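Local structure of ABC sugar transporter, periplasmic sugar binding protein (3ROT) at residues Asp72-Asn83 / Asp98-Val106; Gln220-Thr230 / Leu238-Gln246. The protein probably binds a carbohydrate in the periplasm and delivers it to an ABC transporter for import. One frame throughout, in Å; residues are numbered along the deposited sequence.

Contact 1: residues Asp72-Asn83 / Asp98-Val106; sequences DTAFSKSLQRAN and DKTKNPYLV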
loop_
_atom_site.group_PDB
_atom_site.type_symbol
_atom_site.label_atom_id
_atom_site.label_comp_id
_atom_site.label_asym_id
_atom_site.label_seq_id
_atom_site.Cartn_x
_atom_site.Cartn_y
_atom_site.Cartn_z
ATOM N N ASP A 72 21.041 -3.869 -14.038
ATOM C CA ASP A 72 22.366 -4.324 -14.437
ATOM C C ASP A 72 23.312 -3.157 -14.726
ATOM O O ASP A 72 24.521 -3.356 -14.833
ATOM C CB ASP A 72 22.287 -5.217 -15.685
ATOM C CG ASP A 72 21.736 -6.602 -15.389
ATOM O OD1 ASP A 72 22.290 -7.299 -14.510
ATOM O OD2 ASP A 72 20.752 -7.001 -16.047
ATOM N N THR A 73 22.772 -1.944 -14.829
ATOM C CA THR A 73 23.594 -0.772 -15.139
ATOM C C THR A 73 23.586 0.388 -14.128
ATOM O O THR A 73 24.623 1.002 -13.864
ATOM C CB THR A 73 23.196 -0.185 -16.520
ATOM O OG1 THR A 73 21.775 0.018 -16.564
ATOM C CG2 THR A 73 23.602 -1.127 -17.635
ATOM N N ALA A 74 22.416 0.688 -13.579
ATOM C CA ALA A 74 22.254 1.789 -12.636
ATOM C C ALA A 74 23.208 1.835 -11.445
ATOM O O ALA A 74 23.633 2.918 -11.034
ATOM C CB ALA A 74 20.818 1.810 -12.128
ATOM N N PHE A 75 23.556 0.678 -10.898
ATOM C CA PHE A 75 24.410 0.625 -9.712
ATOM C C PHE A 75 25.910 0.367 -9.888
ATOM O O PHE A 75 26.678 0.499 -8.929
ATOM C CB PHE A 75 23.819 -0.409 -8.756
ATOM C CG PHE A 75 22.372 -0.163 -8.445
ATOM C CD1 PHE A 75 22.007 0.739 -7.449
ATOM C CD2 PHE A 75 21.373 -0.764 -9.205
ATOM C CE1 PHE A 75 20.670 1.043 -7.219
ATOM C CE2 PHE A 75 20.037 -0.469 -8.984
ATOM C CZ PHE A 75 19.681 0.441 -7.987
ATOM N N SER A 76 26.326 0.025 -11.103
ATOM C CA SER A 76 27.730 -0.278 -11.386
ATOM C C SER A 76 28.760 0.651 -10.757
ATOM O O SER A 76 29.620 0.214 -9.996
ATOM C CB SER A 76 27.952 -0.316 -12.894
ATOM O OG SER A 76 27.057 -1.233 -13.491
ATOM N N LYS A 77 28.673 1.932 -11.084
ATOM C CA LYS A 77 29.622 2.909 -10.571
ATOM C C LYS A 77 29.642 2.961 -9.049
ATOM O O LYS A 77 30.707 3.005 -8.440
ATOM C CB LYS A 77 29.294 4.293 -11.124
ATOM C CG LYS A 77 30.479 5.231 -11.135
ATOM C CD LYS A 77 30.807 5.651 -12.560
ATOM C CE LYS A 77 30.988 4.443 -13.466
ATOM N NZ LYS A 77 31.222 4.843 -14.886
ATOM N N SER A 78 28.463 2.963 -8.443
ATOM C CA SER A 78 28.349 3.011 -6.989
ATOM C C SER A 78 28.978 1.773 -6.360
ATOM O O SER A 78 29.697 1.869 -5.364
ATOM C CB SER A 78 26.878 3.100 -6.583
ATOM O OG SER A 78 26.252 4.217 -7.193
ATOM N N LEU A 79 28.700 0.612 -6.951
ATOM C CA LEU A 79 29.236 -0.651 -6.464
ATOM C C LEU A 79 30.753 -0.662 -6.572
ATOM O O LEU A 79 31.447 -1.077 -5.646
ATOM C CB LEU A 79 28.653 -1.815 -7.267
ATOM C CG LEU A 79 27.175 -2.090 -6.976
ATOM C CD1 LEU A 79 26.657 -3.174 -7.915
ATOM C CD2 LEU A 79 27.008 -2.506 -5.510
ATOM N N GLN A 80 31.256 -0.212 -7.714
ATOM C CA GLN A 80 32.691 -0.160 -7.934
ATOM C C GLN A 80 33.331 0.813 -6.950
ATOM O O GLN A 80 34.399 0.541 -6.393
ATOM C CB GLN A 80 32.983 0.257 -9.378
ATOM C CG GLN A 80 32.808 -0.876 -10.373
ATOM C CD GLN A 80 32.895 -0.409 -11.810
ATOM O OE1 GLN A 80 33.651 0.505 -12.131
ATOM N NE2 GLN A 80 32.128 -1.047 -12.689
ATOM N N ARG A 81 32.671 1.942 -6.729
ATOM C CA ARG A 81 33.182 2.932 -5.787
ATOM C C ARG A 81 33.292 2.272 -4.416
ATOM O O ARG A 81 34.346 2.315 -3.778
ATOM C CB ARG A 81 32.235 4.134 -5.708
ATOM C CG ARG A 81 32.669 5.209 -4.719
ATOM C CD ARG A 81 31.623 6.311 -4.603
ATOM N NE ARG A 81 31.827 7.133 -3.411
ATOM C CZ ARG A 81 30.960 8.039 -2.960
ATOM N NH1 ARG A 81 29.815 8.250 -3.600
ATOM N NH2 ARG A 81 31.236 8.736 -1.864
ATOM N N ALA A 82 32.198 1.657 -3.972
ATOM C CA ALA A 82 32.176 0.983 -2.681
ATOM C C ALA A 82 33.321 -0.013 -2.592
ATOM O O ALA A 82 33.995 -0.124 -1.563
ATOM C CB ALA A 82 30.853 0.263 -2.494
ATOM N N ASN A 83 33.541 -0.738 -3.681
ATOM C CA ASN A 83 34.599 -1.732 -3.722
ATOM C C ASN A 83 35.975 -1.099 -3.499
ATOM O O ASN A 83 36.817 -1.654 -2.787
ATOM C CB ASN A 83 34.568 -2.466 -5.058
ATOM C CG ASN A 83 35.390 -3.728 -5.036
ATOM O OD1 ASN A 83 35.167 -4.603 -4.208
ATOM N ND2 ASN A 83 36.350 -3.830 -5.946
ATOM N N ASP A 98 26.038 -9.751 -13.858
ATOM C CA ASP A 98 27.496 -9.760 -13.904
ATOM C C ASP A 98 28.153 -8.975 -12.778
ATOM O O ASP A 98 28.181 -7.745 -12.800
ATOM C CB ASP A 98 27.946 -9.218 -15.261
ATOM C CG ASP A 98 29.446 -9.028 -15.354
ATOM O OD1 ASP A 98 30.203 -9.741 -14.658
ATOM O OD2 ASP A 98 29.867 -8.170 -16.152
ATOM N N LYS A 99 28.705 -9.689 -11.802
ATOM C CA LYS A 99 29.337 -9.023 -10.674
ATOM C C LYS A 99 30.723 -8.449 -10.938
ATOM O O LYS A 99 31.317 -7.832 -10.045
ATOM C CB LYS A 99 29.381 -9.942 -9.444
ATOM C CG LYS A 99 29.973 -11.314 -9.677
ATOM C CD LYS A 99 30.465 -11.914 -8.359
ATOM C CE LYS A 99 29.416 -11.845 -7.258
ATOM N NZ LYS A 99 30.008 -12.159 -5.927
ATOM N N THR A 100 31.255 -8.653 -12.143
ATOM C CA THR A 100 32.558 -8.076 -12.462
ATOM C C THR A 100 32.286 -6.587 -12.626
ATOM O O THR A 100 33.023 -5.749 -12.115
ATOM C CB THR A 100 33.147 -8.626 -13.778
ATOM O OG1 THR A 100 32.253 -8.344 -14.858
ATOM C CG2 THR A 100 33.367 -10.131 -13.682
ATOM N N LYS A 101 31.193 -6.274 -13.321
ATOM C CA LYS A 101 30.777 -4.896 -13.562
ATOM C C LYS A 101 30.034 -4.338 -12.352
ATOM O O LYS A 101 30.086 -3.137 -12.082
ATOM C CB LYS A 101 29.872 -4.831 -14.797
ATOM C CG LYS A 101 30.530 -5.400 -16.039
ATOM C CD LYS A 101 29.599 -5.432 -17.248
ATOM C CE LYS A 101 29.383 -4.052 -17.843
ATOM N NZ LYS A 101 28.705 -4.136 -19.174
ATOM N N ASN A 102 29.346 -5.221 -11.630
ATOM C CA ASN A 102 28.577 -4.836 -10.448
ATOM C C ASN A 102 29.052 -5.638 -9.242
ATOM O O ASN A 102 28.362 -6.545 -8.773
ATOM C CB ASN A 102 27.084 -5.090 -10.682
ATOM C CG ASN A 102 26.551 -4.346 -11.884
ATOM O OD1 ASN A 102 26.339 -4.927 -12.952
ATOM N ND2 ASN A 102 26.341 -3.050 -11.722
ATOM N N PRO A 103 30.232 -5.292 -8.708
ATOM C CA PRO A 103 30.798 -5.995 -7.556
ATOM C C PRO A 103 29.998 -5.926 -6.261
ATOM O O PRO A 103 29.457 -4.882 -5.893
ATOM C CB PRO A 103 32.180 -5.359 -7.414
ATOM C CG PRO A 103 31.933 -3.954 -7.850
ATOM C CD PRO A 103 31.058 -4.124 -9.066
ATOM N N TYR A 104 29.925 -7.071 -5.591
ATOM C CA TYR A 104 29.261 -7.222 -4.304
ATOM C C TYR A 104 29.831 -8.539 -3.792
ATOM O O TYR A 104 30.280 -9.366 -4.586
ATOM C CB TYR A 104 27.724 -7.248 -4.447
ATOM C CG TYR A 104 27.134 -8.421 -5.209
ATOM C CD1 TYR A 104 26.929 -9.649 -4.583
ATOM C CD2 TYR A 104 26.811 -8.308 -6.560
ATOM C CE1 TYR A 104 26.428 -10.735 -5.275
ATOM C CE2 TYR A 104 26.309 -9.391 -7.267
ATOM C CZ TYR A 104 26.123 -10.605 -6.616
ATOM O OH TYR A 104 25.663 -11.696 -7.300
ATOM N N LEU A 105 29.845 -8.730 -2.477
ATOM C CA LEU A 105 30.420 -9.942 -1.913
ATOM C C LEU A 105 29.583 -11.194 -2.136
ATOM O O LEU A 105 29.999 -12.112 -2.854
ATOM C CB LEU A 105 30.686 -9.741 -0.421
ATOM C CG LEU A 105 31.748 -8.688 -0.080
ATOM C CD1 LEU A 105 31.767 -8.473 1.419
ATOM C CD2 LEU A 105 33.128 -9.132 -0.572
ATOM N N VAL A 106 28.401 -11.224 -1.532
ATOM C CA VAL A 106 27.511 -12.373 -1.654
ATOM C C VAL A 106 26.067 -11.929 -1.826
ATOM O O VAL A 106 25.745 -10.751 -1.663
ATOM C CB VAL A 106 27.609 -13.277 -0.415
ATOM C CG1 VAL A 106 29.019 -13.862 -0.319
ATOM C CG2 VAL A 106 27.285 -12.467 0.839
HETATM O O HOH W 1 24.939 -7.201 -14.781
#
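In the lobe built on the six-stranded parallel sheet, the loop 98-106 lies along the first turns of helix 76-85, and Pro103 rests against the helix surface made by Leu79, Gln80 and Asn83. The Pro103 ring does the touching through CD and CG: CD meets Leu79 CB at 3.8 Å, while CG lies 4.1 Å from Asn83 CB. Leu79 divides its branches between two neighbours on the loop. Its CD1 reaches Asn102 CB at 3.4 Å, and its CD2 packs beside the carbonyl oxygen of Pro103. Gln80 crosses the same proline at a slant, its CG 3.9 Å from Pro103 CD. Because the chain runs extended beyond CG (chi2 171°), the amide continues past the ring to the backbone of Lys101. There Gln80 NE2 donates to Lys101 O at 3.0 Å in a nearly straight bond, 168° at the hydrogen, with the acceptor close to the amide plane. At the other end of the contact a water joins the segments: it gives a hydrogen bond to Asp72 OD1 (2.7 Å) and takes one from Asp98 N (2.9 Å). Asp72 OD1 also accepts from Lys97 N. Leu79 also touches Val89 of strand 89-92, so it lies between the loop and the sheet; helix 76-85 links the parallel neighbours 64-67 and 89-92 in a beta-alpha-beta unit, as in Rossmann-like periplasmic binding lobes.

Contact 2: residues Gln220-Thr230 / Leu238-Gln246; sequences QVYSFDKTPNT and LVNYVMDQQ. With GOL (glycerol), chain C.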
loop_
_atom_site.group_PDB
_atom_site.type_symbol
_atom_site.label_atom_id
_atom_site.label_comp_id
_atom_site.label_asym_id
_atom_site.label_seq_id
_atom_site.Cartn_x
_atom_site.Cartn_y
_atom_site.Cartn_z
ATOM N N GLN A 220 -7.725 -18.886 -11.432
ATOM C CA GLN A 220 -6.881 -19.499 -10.418
ATOM C C GLN A 220 -5.686 -18.582 -10.321
ATOM O O GLN A 220 -5.074 -18.258 -11.338
ATOM C CB GLN A 220 -6.469 -20.902 -10.856
ATOM C CG GLN A 220 -7.667 -21.783 -11.051
ATOM C CD GLN A 220 -8.555 -21.789 -9.828
ATOM O OE1 GLN A 220 -8.217 -22.389 -8.811
ATOM N NE2 GLN A 220 -9.691 -21.106 -9.913
ATOM N N VAL A 221 -5.356 -18.170 -9.098
ATOM C CA VAL A 221 -4.290 -17.212 -8.876
ATOM C C VAL A 221 -3.040 -17.703 -8.140
ATOM O O VAL A 221 -3.111 -18.415 -7.134
ATOM C CB VAL A 221 -4.860 -15.978 -8.129
ATOM C CG1 VAL A 221 -3.779 -14.911 -7.962
ATOM C CG2 VAL A 221 -6.060 -15.427 -8.899
ATOM N N TYR A 222 -1.892 -17.284 -8.654
ATOM C CA TYR A 222 -0.599 -17.657 -8.094
ATOM C C TYR A 222 0.219 -16.398 -7.851
ATOM O O TYR A 222 0.132 -15.434 -8.615
ATOM C CB TYR A 222 0.109 -18.605 -9.067
ATOM C CG TYR A 222 -0.665 -19.890 -9.229
ATOM C CD1 TYR A 222 -0.442 -20.967 -8.375
ATOM C CD2 TYR A 222 -1.703 -19.992 -10.164
ATOM C CE1 TYR A 222 -1.228 -22.105 -8.431
ATOM C CE2 TYR A 222 -2.503 -21.142 -10.232
ATOM C CZ TYR A 222 -2.253 -22.190 -9.356
ATOM O OH TYR A 222 -3.019 -23.322 -9.388
ATOM N N SER A 223 1.019 -16.394 -6.795
ATOM C CA SER A 223 1.789 -15.196 -6.504
ATOM C C SER A 223 3.105 -15.439 -5.760
ATOM O O SER A 223 3.519 -16.582 -5.530
ATOM C CB SER A 223 0.909 -14.220 -5.704
ATOM O OG SER A 223 1.474 -12.924 -5.675
ATOM N N PHE A 224 3.747 -14.335 -5.394
ATOM C CA PHE A 224 4.999 -14.351 -4.650
ATOM C C PHE A 224 4.818 -13.519 -3.388
ATOM O O PHE A 224 4.188 -12.464 -3.421
ATOM C CB PHE A 224 6.125 -13.727 -5.476
ATOM C CG PHE A 224 6.640 -14.610 -6.577
ATOM C CD1 PHE A 224 7.858 -15.266 -6.445
ATOM C CD2 PHE A 224 5.909 -14.786 -7.746
ATOM C CE1 PHE A 224 8.346 -16.088 -7.459
ATOM C CE2 PHE A 224 6.388 -15.606 -8.764
ATOM C CZ PHE A 224 7.614 -16.259 -8.616
ATOM N N ASP A 225 5.371 -14.013 -2.287
ATOM C CA ASP A 225 5.355 -13.327 -0.998
ATOM C C ASP A 225 4.061 -13.454 -0.227
ATOM O O ASP A 225 3.015 -12.966 -0.660
ATOM C CB ASP A 225 5.697 -11.849 -1.180
ATOM C CG ASP A 225 6.915 -11.643 -2.065
ATOM O OD1 ASP A 225 7.875 -12.437 -1.955
ATOM O OD2 ASP A 225 6.911 -10.682 -2.862
ATOM N N LYS A 226 4.153 -14.097 0.934
ATOM C CA LYS A 226 2.993 -14.308 1.783
ATOM C C LYS A 226 2.735 -13.124 2.715
ATOM O O LYS A 226 2.990 -13.199 3.913
ATOM C CB LYS A 226 3.165 -15.589 2.606
ATOM C CG LYS A 226 3.162 -16.872 1.774
ATOM C CD LYS A 226 3.216 -18.118 2.651
ATOM C CE LYS A 226 3.164 -19.386 1.805
ATOM N NZ LYS A 226 3.196 -20.632 2.626
ATOM N N THR A 227 2.242 -12.030 2.146
ATOM C CA THR A 227 1.915 -10.831 2.914
ATOM C C THR A 227 0.579 -11.116 3.611
ATOM O O THR A 227 -0.122 -12.060 3.245
ATOM C CB THR A 227 1.730 -9.611 1.989
ATOM O OG1 THR A 227 0.642 -9.861 1.095
ATOM C CG2 THR A 227 2.992 -9.348 1.177
ATOM N N PRO A 228 0.215 -10.309 4.623
ATOM C CA PRO A 228 -1.043 -10.499 5.351
ATOM C C PRO A 228 -2.257 -10.666 4.443
ATOM O O PRO A 228 -3.052 -11.586 4.619
ATOM C CB PRO A 228 -1.127 -9.242 6.214
ATOM C CG PRO A 228 0.323 -9.033 6.576
ATOM C CD PRO A 228 1.030 -9.248 5.251
ATOM N N ASN A 229 -2.406 -9.778 3.468
ATOM C CA ASN A 229 -3.536 -9.877 2.562
ATOM C C ASN A 229 -3.438 -11.129 1.689
ATOM O O ASN A 229 -4.451 -11.750 1.377
ATOM C CB ASN A 229 -3.626 -8.646 1.668
ATOM C CG ASN A 229 -4.987 -8.516 1.029
ATOM O OD1 ASN A 229 -6.006 -8.521 1.728
ATOM N ND2 ASN A 229 -5.025 -8.412 -0.297
ATOM N N THR A 230 -2.220 -11.489 1.294
ATOM C CA THR A 230 -1.999 -12.675 0.468
ATOM C C THR A 230 -2.412 -13.920 1.262
ATOM O O THR A 230 -3.074 -14.819 0.737
ATOM C CB THR A 230 -0.509 -12.799 0.057
ATOM O OG1 THR A 230 -0.107 -11.616 -0.656
ATOM C CG2 THR A 230 -0.288 -14.026 -0.846
ATOM N N LEU A 238 -8.975 -17.965 -2.758
ATOM C CA LEU A 238 -9.036 -17.076 -3.907
ATOM C C LEU A 238 -7.668 -17.055 -4.592
ATOM O O LEU A 238 -7.526 -16.552 -5.700
ATOM C CB LEU A 238 -9.448 -15.666 -3.467
ATOM C CG LEU A 238 -10.877 -15.543 -2.925
ATOM C CD1 LEU A 238 -11.122 -14.116 -2.446
ATOM C CD2 LEU A 238 -11.876 -15.921 -4.008
ATOM N N VAL A 239 -6.672 -17.605 -3.898
ATOM C CA VAL A 239 -5.286 -17.713 -4.372
ATOM C C VAL A 239 -4.868 -19.144 -4.024
ATOM O O VAL A 239 -5.041 -19.581 -2.887
ATOM C CB VAL A 239 -4.355 -16.697 -3.647
ATOM C CG1 VAL A 239 -2.887 -17.030 -3.918
ATOM C CG2 VAL A 239 -4.661 -15.276 -4.127
ATOM N N ASN A 240 -4.329 -19.863 -5.006
ATOM C CA ASN A 240 -3.939 -21.267 -4.840
ATOM C C ASN A 240 -2.595 -21.595 -4.197
ATOM O O ASN A 240 -2.499 -22.526 -3.389
ATOM C CB ASN A 240 -3.984 -21.978 -6.200
ATOM C CG ASN A 240 -5.387 -22.317 -6.638
ATOM O OD1 ASN A 240 -6.361 -21.747 -6.154
ATOM N ND2 ASN A 240 -5.498 -23.245 -7.578
ATOM N N TYR A 241 -1.557 -20.857 -4.580
ATOM C CA TYR A 241 -0.221 -21.119 -4.078
ATOM C C TYR A 241 0.641 -19.874 -4.185
ATOM O O TYR A 241 0.590 -19.149 -5.180
ATOM C CB TYR A 241 0.413 -22.239 -4.901
ATOM C CG TYR A 241 1.617 -22.874 -4.267
ATOM C CD1 TYR A 241 1.473 -23.872 -3.306
ATOM C CD2 TYR A 241 2.904 -22.484 -4.627
ATOM C CE1 TYR A 241 2.580 -24.468 -2.719
ATOM C CE2 TYR A 241 4.022 -23.078 -4.044
ATOM C CZ TYR A 241 3.847 -24.070 -3.094
ATOM O OH TYR A 241 4.944 -24.691 -2.543
ATOM N N VAL A 242 1.453 -19.638 -3.164
ATOM C CA VAL A 242 2.318 -18.467 -3.145
ATOM C C VAL A 242 3.739 -18.829 -2.750
ATOM O O VAL A 242 3.956 -19.529 -1.761
ATOM C CB VAL A 242 1.788 -17.417 -2.151
ATOM C CG1 VAL A 242 2.712 -16.223 -2.114
ATOM C CG2 VAL A 242 0.370 -16.991 -2.553
HETATM N N MSE A 243 4.698 -18.351 -3.536
HETATM C CA MSE A 243 6.103 -18.599 -3.276
HETATM C C MSE A 243 6.570 -17.747 -2.103
HETATM O O MSE A 243 6.293 -16.552 -2.045
HETATM C CB MSE A 243 6.940 -18.252 -4.508
HETATM C CG MSE A 243 6.597 -19.064 -5.753
HETATM SE SE MSE A 243 6.805 -20.928 -5.417
HETATM C CE MSE A 243 8.730 -21.021 -5.445
ATOM N N ASP A 244 7.283 -18.359 -1.170
ATOM C CA ASP A 244 7.788 -17.611 -0.029
ATOM C C ASP A 244 9.314 -17.529 -0.080
ATOM O O ASP A 244 9.986 -18.555 -0.091
ATOM C CB ASP A 244 7.341 -18.275 1.278
ATOM C CG ASP A 244 7.831 -17.527 2.502
ATOM O OD1 ASP A 244 7.977 -16.292 2.430
ATOM O OD2 ASP A 244 8.059 -18.168 3.542
ATOM N N GLN A 245 9.844 -16.306 -0.118
ATOM C CA GLN A 245 11.295 -16.083 -0.146
ATOM C C GLN A 245 11.850 -15.889 1.278
ATOM O O GLN A 245 13.054 -15.756 1.457
ATOM C CB GLN A 245 11.646 -14.823 -0.951
ATOM C CG GLN A 245 10.901 -14.638 -2.257
ATOM C CD GLN A 245 11.284 -13.341 -2.954
ATOM O OE1 GLN A 245 12.427 -13.166 -3.363
ATOM N NE2 GLN A 245 10.326 -12.423 -3.081
ATOM N N GLN A 246 10.966 -15.863 2.272
ATOM C CA GLN A 246 11.352 -15.660 3.675
ATOM C C GLN A 246 12.144 -14.363 3.876
ATOM O O GLN A 246 13.309 -14.398 4.264
ATOM C CB GLN A 246 12.184 -16.842 4.202
ATOM C CG GLN A 246 11.441 -18.169 4.192
ATOM C CD GLN A 246 12.081 -19.219 5.074
ATOM O OE1 GLN A 246 13.111 -19.806 4.728
ATOM N NE2 GLN A 246 11.474 -19.455 6.230
HETATM C C1 GOL C . 10.851 -7.235 -4.891
HETATM O O1 GOL C . 12.173 -6.985 -5.300
HETATM C C2 GOL C . 10.713 -8.579 -4.158
HETATM O O2 GOL C . 11.401 -9.616 -4.832
HETATM C C3 GOL C . 9.232 -8.911 -4.010
HETATM O O3 GOL C . 8.939 -10.176 -4.549
HETATM O O HOH W 2 -6.755 -19.361 -6.771
HETATM O O HOH W 3 8.415 -13.924 0.346
HETATM O O HOH W 4 6.790 -14.119 2.471
#
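Asn240, beside edge strand 241-243, packs CB and ND2 of its side chain against strand 220-224. Its CB lies 3.5 Å from Tyr222 CE1, approaching the ring obliquely. With CG opposite the carbonyl carbon (chi1 -77°), the amide is carried beside the backbone N, toward Gln220 and Tyr222. It stands steeply to the tyrosine ring, and ND2 donates to two oxygens, Tyr222 OH at 3.1 Å and Gln220 OE1 also at 3.1 Å. Both bonds are bent, and both acceptors lie about 25° out of the amide plane. The tyrosine hydroxyl is further bonded to Thr127. On the other branch, OD1 accepts from a water to which Val221 N donates. From here the strands run parallel: Met243 N donates to Ser223 O at 2.9 Å, and Asp225 N to Met243 O at 2.7 Å. Met243, a selenomethionine, lays CG over one face of the Phe224 ring in a CH-pi contact, 4.1 Å from the centroid. Past the strand ends, Gln245 NE2 meets the syn lone pair of Asp225 OD1 at 2.7 Å, amide and carboxylate nearly coplanar (17°), while Asp225 OD2 accepts from O3 of a bound glycerol. Helix 228-235 makes the beta-alpha-beta crossover between the strands, Thr230 CG2 pressing tightly on Val242 CG2; on the other face of the sheet, helix 112-126 packs against Tyr222, Phe224 and Met243.

Overall arrangement
The two contacts lie in different lobes, on opposite sides of the chain's centre: contact 1 belongs to the six-stranded sheet and contact 2 to the five-stranded one. Their centres are 31 Å apart and their nearest atoms about 14 Å, so they do not touch. Contact 2, centred 12 Å from the middle of the chain, reaches the glycerol through Asp225 and, by weaker bonds, Gln245; contact 1 lies farther out, at 19 Å. The glycerol, probably from the crystallisation liquor, is also hydrogen-bonded to His11, Asp93, His142 and Arg148. Asp93 directly follows strand 89-92, against which Leu79 of contact 1 packs. These polar groups, drawn from both lobes, are consistent with a sugar site between them.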